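PDB 5MLD: 8-demethyl-8-aminoriboflavin-5'-phosphate synthase from Streptomyces davawensis, which replaces the C-8 methyl group of riboflavin-5'-phosphate by an amino group, with glutamate as donor, on the way to the antibiotic roseoflavin. Local coordinates for residues I87-T92 against H139-T144. Numbering follows the deposited sequence.
With 8DP (8-demethyl-8-aminoriboflavin-5'-phosphate), chain I.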
ATOM      1  N   ILE A  87       3.024  11.683  14.378  1.00 17.32           N
ATOM      2  CA  ILE A  87       4.227  11.054  13.838  1.00 20.72           C
ATOM      3  C   ILE A  87       4.749  11.951  12.723  1.00 17.01           C
ATOM      4  O   ILE A  87       4.015  12.292  11.790  1.00 20.61           O
ATOM      5  CB  ILE A  87       3.946   9.637  13.317  1.00 18.47           C
ATOM      6  CG1 ILE A  87       3.355   8.727  14.408  1.00 17.58           C
ATOM      7  CG2 ILE A  87       5.234   9.052  12.709  1.00 20.52           C
ATOM      8  CD1 ILE A  87       4.284   8.439  15.552  1.00 25.18           C
ATOM      9  N   ALA A  88       6.004  12.353  12.825  1.00 12.93           N
ATOM     10  CA  ALA A  88       6.604  13.232  11.826  1.00 15.39           C
ATOM     11  C   ALA A  88       7.724  12.425  11.187  1.00 15.01           C
ATOM     12  O   ALA A  88       8.826  12.342  11.737  1.00 16.94           O
ATOM     13  CB  ALA A  88       7.107  14.532  12.441  1.00 15.65           C
ATOM     14  N   THR A  89       7.443  11.842  10.029  1.00 16.71           N
ATOM     15  CA  THR A  89       8.375  10.857   9.524  1.00 15.18           C
ATOM     16  C   THR A  89       8.884  11.228   8.139  1.00 18.91           C
ATOM     17  O   THR A  89       8.110  11.652   7.271  1.00 20.06           O
ATOM     18  CB  THR A  89       7.731   9.453   9.486  1.00 18.51           C
ATOM     19  OG1 THR A  89       8.712   8.500   9.060  1.00 16.07           O
ATOM     20  CG2 THR A  89       6.503   9.403   8.552  1.00 16.94           C
ATOM     21  N   PRO A  90      10.184  11.086   7.903  1.00 15.86           N
ATOM     22  CA  PRO A  90      10.657  10.985   6.524  1.00 17.32           C
ATOM     23  C   PRO A  90      10.074   9.727   5.901  1.00 17.77           C
ATOM     24  O   PRO A  90       9.616   8.813   6.596  1.00 18.41           O
ATOM     25  CB  PRO A  90      12.182  10.880   6.665  1.00 17.39           C
ATOM     26  CG  PRO A  90      12.498  11.151   8.088  1.00 18.57           C
ATOM     27  CD  PRO A  90      11.260  10.867   8.884  1.00 15.18           C
ATOM     28  N   ILE A  91      10.127   9.662   4.574  1.00 16.28           N
ATOM     29  CA  ILE A  91       9.690   8.477   3.838  1.00 17.62           C
ATOM     30  C   ILE A  91      10.912   7.668   3.428  1.00 16.60           C
ATOM     31  O   ILE A  91      11.839   8.215   2.820  1.00 18.26           O
ATOM     32  CB  ILE A  91       8.866   8.868   2.606  1.00 16.73           C
ATOM     33  CG1 ILE A  91       7.605   9.612   3.075  1.00 14.97           C
ATOM     34  CG2 ILE A  91       8.568   7.606   1.741  1.00 16.59           C
ATOM     35  CD1 ILE A  91       6.824  10.337   1.979  1.00 18.39           C
ATOM     36  N   THR A  92      10.921   6.367   3.748  1.00 13.91           N
ATOM     37  CA  THR A  92      11.952   5.481   3.199  1.00 16.66           C
ATOM     38  C   THR A  92      11.284   4.233   2.651  1.00 14.92           C
ATOM     39  O   THR A  92      10.477   3.609   3.347  1.00 17.09           O
ATOM     40  CB  THR A  92      13.048   5.084   4.218  1.00 18.77           C
ATOM     41  OG1 THR A  92      12.508   4.313   5.307  1.00 17.28           O
ATOM     42  CG2 THR A  92      13.795   6.303   4.746  1.00 17.85           C
ATOM     43  N   HIS A 139       0.770   9.641   0.569  1.00 16.26           N
ATOM     44  CA  HIS A 139      -0.558   9.084   0.863  1.00 19.01           C
ATOM     45  C   HIS A 139      -0.495   7.597   1.230  1.00 19.02           C
ATOM     46  O   HIS A 139      -1.306   7.109   2.037  1.00 18.28           O
ATOM     47  CB  HIS A 139      -1.490   9.347  -0.323  1.00 18.94           C
ATOM     48  CG  HIS A 139      -1.806  10.802  -0.503  1.00 24.85           C
ATOM     49  ND1 HIS A 139      -1.252  11.574  -1.503  1.00 23.38           N
ATOM     50  CD2 HIS A 139      -2.584  11.638   0.226  1.00 24.21           C
ATOM     51  CE1 HIS A 139      -1.686  12.816  -1.393  1.00 22.24           C
ATOM     52  NE2 HIS A 139      -2.502  12.880  -0.357  1.00 24.55           N
ATOM     53  N   HIS A 140       0.459   6.869   0.662  1.00 15.36           N
ATOM     54  CA  HIS A 140       0.650   5.463   1.013  1.00 20.19           C
ATOM     55  C   HIS A 140       1.077   5.314   2.474  1.00 18.28           C
ATOM     56  O   HIS A 140       0.520   4.502   3.223  1.00 17.31           O
ATOM     57  CB  HIS A 140       1.685   4.849   0.064  1.00 18.83           C
ATOM     58  CG  HIS A 140       1.912   3.380   0.267  1.00 21.44           C
ATOM     59  ND1 HIS A 140       3.033   2.732  -0.205  1.00 25.73           N
ATOM     60  CD2 HIS A 140       1.155   2.431   0.870  1.00 23.40           C
ATOM     61  CE1 HIS A 140       2.963   1.449   0.108  1.00 22.94           C
ATOM     62  NE2 HIS A 140       1.829   1.239   0.752  1.00 22.48           N
ATOM     63  N   VAL A 141       2.051   6.117   2.906  1.00 17.48           N
ATOM     64  CA  VAL A 141       2.489   6.057   4.295  1.00 13.18           C
ATOM     65  C   VAL A 141       1.367   6.482   5.228  1.00 18.38           C
ATOM     66  O   VAL A 141       1.154   5.867   6.282  1.00 16.11           O
ATOM     67  CB  VAL A 141       3.748   6.927   4.496  1.00 17.00           C
ATOM     68  CG1 VAL A 141       4.116   6.978   5.953  1.00 15.35           C
ATOM     69  CG2 VAL A 141       4.909   6.356   3.695  1.00 16.56           C
ATOM     70  N   ALA A 142       0.635   7.534   4.857  1.00 15.92           N
ATOM     71  CA  ALA A 142      -0.461   7.999   5.700  1.00 16.84           C
ATOM     72  C   ALA A 142      -1.490   6.903   5.885  1.00 18.16           C
ATOM     73  O   ALA A 142      -1.951   6.661   7.004  1.00 17.42           O
ATOM     74  CB  ALA A 142      -1.106   9.254   5.104  1.00 19.48           C
ATOM     75  N   GLY A 143      -1.827   6.198   4.811  1.00 17.63           N
ATOM     76  CA  GLY A 143      -2.787   5.112   4.943  1.00 18.80           C
ATOM     77  C   GLY A 143      -2.299   4.050   5.906  1.00 20.83           C
ATOM     78  O   GLY A 143      -3.029   3.623   6.806  1.00 21.12           O
ATOM     79  N   THR A 144      -1.039   3.632   5.751  1.00 16.57           N
ATOM     80  CA  THR A 144      -0.505   2.562   6.593  1.00 17.27           C
ATOM     81  C   THR A 144      -0.386   3.000   8.052  1.00 17.05           C
ATOM     82  O   THR A 144      -0.825   2.289   8.965  1.00 18.43           O
ATOM     83  CB  THR A 144       0.854   2.108   6.045  1.00 22.16           C
ATOM     84  OG1 THR A 144       0.672   1.603   4.719  1.00 21.89           O
ATOM     85  CG2 THR A 144       1.408   0.999   6.891  1.00 19.42           C
TER
HETATM   86  C4  8DP I 301      13.756  10.935   1.999  1.00 24.32           C
HETATM   87  C5  8DP I 301      14.267  10.518   0.615  1.00 16.85           C
HETATM   88  C8  8DP I 301      16.640   7.223   1.908  1.00 18.28           C
HETATM   89  N3  8DP I 301      12.978   6.433   0.102  1.00 17.75           N
HETATM   90  C2  8DP I 301      14.320  12.988   3.459  1.00 31.54           C
HETATM   91  N2  8DP I 301      17.916   7.431   2.546  1.00 20.46           N
HETATM   92  N1  8DP I 301      13.832   9.073   0.409  1.00 18.08           N
HETATM   93  C6  8DP I 301      14.598   8.048   0.860  1.00 17.90           C
HETATM   94  O6  8DP I 301      16.016  11.710   2.464  1.00 29.79           O
HETATM   95  N4  8DP I 301      11.856   9.813  -0.627  1.00 16.45           N
HETATM   96  C12 8DP I 301      14.174   6.714   0.681  1.00 17.72           C
HETATM   97  C13 8DP I 301      12.638   8.801  -0.176  1.00 18.15           C
HETATM   98  C14 8DP I 301      12.209   7.474  -0.323  1.00 17.66           C
HETATM   99  C15 8DP I 301      10.969   7.253  -0.936  1.00 17.03           C
HETATM  100  C16 8DP I 301      10.695   9.557  -1.197  1.00 15.40           C
HETATM  101  C1  8DP I 301      15.119  13.223   4.746  1.00 19.02           C
HETATM  102  C3  8DP I 301      14.729  11.590   2.992  1.00 32.91           C
HETATM  103  C7  8DP I 301      15.860   8.306   1.456  1.00 17.69           C
HETATM  104  C9  8DP I 301      16.184   5.885   1.725  1.00 17.77           C
HETATM  105  O1  8DP I 301      14.210  14.398   8.333  1.00 16.05           O
HETATM  106  P1  8DP I 301      15.135  13.793   7.255  1.00 17.23           P
HETATM  107  O2  8DP I 301      16.291  14.805   6.938  1.00 17.43           O
HETATM  108  O3  8DP I 301      15.705  12.449   7.690  1.00 14.90           O
HETATM  109  O4  8DP I 301      14.278  13.610   5.898  1.00 18.76           O
HETATM  110  O5  8DP I 301      12.973  13.138   3.741  1.00 23.59           O
HETATM  111  O7  8DP I 301      12.578  10.761   2.364  1.00 16.96           O
HETATM  112  C10 8DP I 301      17.012   4.709   2.198  1.00 22.89           C
HETATM  113  C11 8DP I 301      14.971   5.649   1.130  1.00 18.12           C
HETATM  114  O8  8DP I 301      10.473   5.961  -1.106  1.00 18.70           O
HETATM  115  N5  8DP I 301      10.242   8.298  -1.351  1.00 14.61           N
HETATM  116  O9  8DP I 301       9.853  10.598  -1.663  1.00 16.45           O
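A single helix residue, Val-141, makes the whole contact, each of its two methyl groups meeting a different residue of the strand. CG1 approaches CG2 of Thr-89 at 4.3 Å, while the other branch, CG2, lies 4.3 Å from CG1 of Ile-91. Valine suits this place because its fork is short and apolar and spans two strand residues at once; no hydrogen bond joins the segments. Thr-89 offers only its methyl to the helix. Its hydroxyl OG1 donates to Pro-90 O at 2.6 Å, in the carbonyl plane and onto a lone pair, and Thr-97 N also bonds to OG1, so this buried polar atom is satisfied. Strand 84-92 and helix 138-152 belong to the flavodoxin-like fold, in which helices cover a largely parallel sheet; strand 125-132 runs beside strand 84-92, and its Met-131 touches both Thr-89 and Val-141. At the end of the segment the strand delivers Pro-90, Ile-91 and Thr-92 to the flavin. Ile-91 works in two directions because its branches part at CB: with chi1 -62°, CG1 stands beside the backbone N and meets Val-141, whereas CG2, anti to that N, lies 3.6 Å from C15 of 8DP. A beta-branched residue can thus link the helix to the pyrimidine end of the flavin. Pro-90 sets its ring against the phosphate end of the ligand, CG 3.5 Å from O3, a van der Waals contact. Thr-92 turns from the helix, placing CB 3.7 Å from C11 of the benzenoid ring, while its hydroxyl bonds to Glu-105 and His-101 of the second subunit.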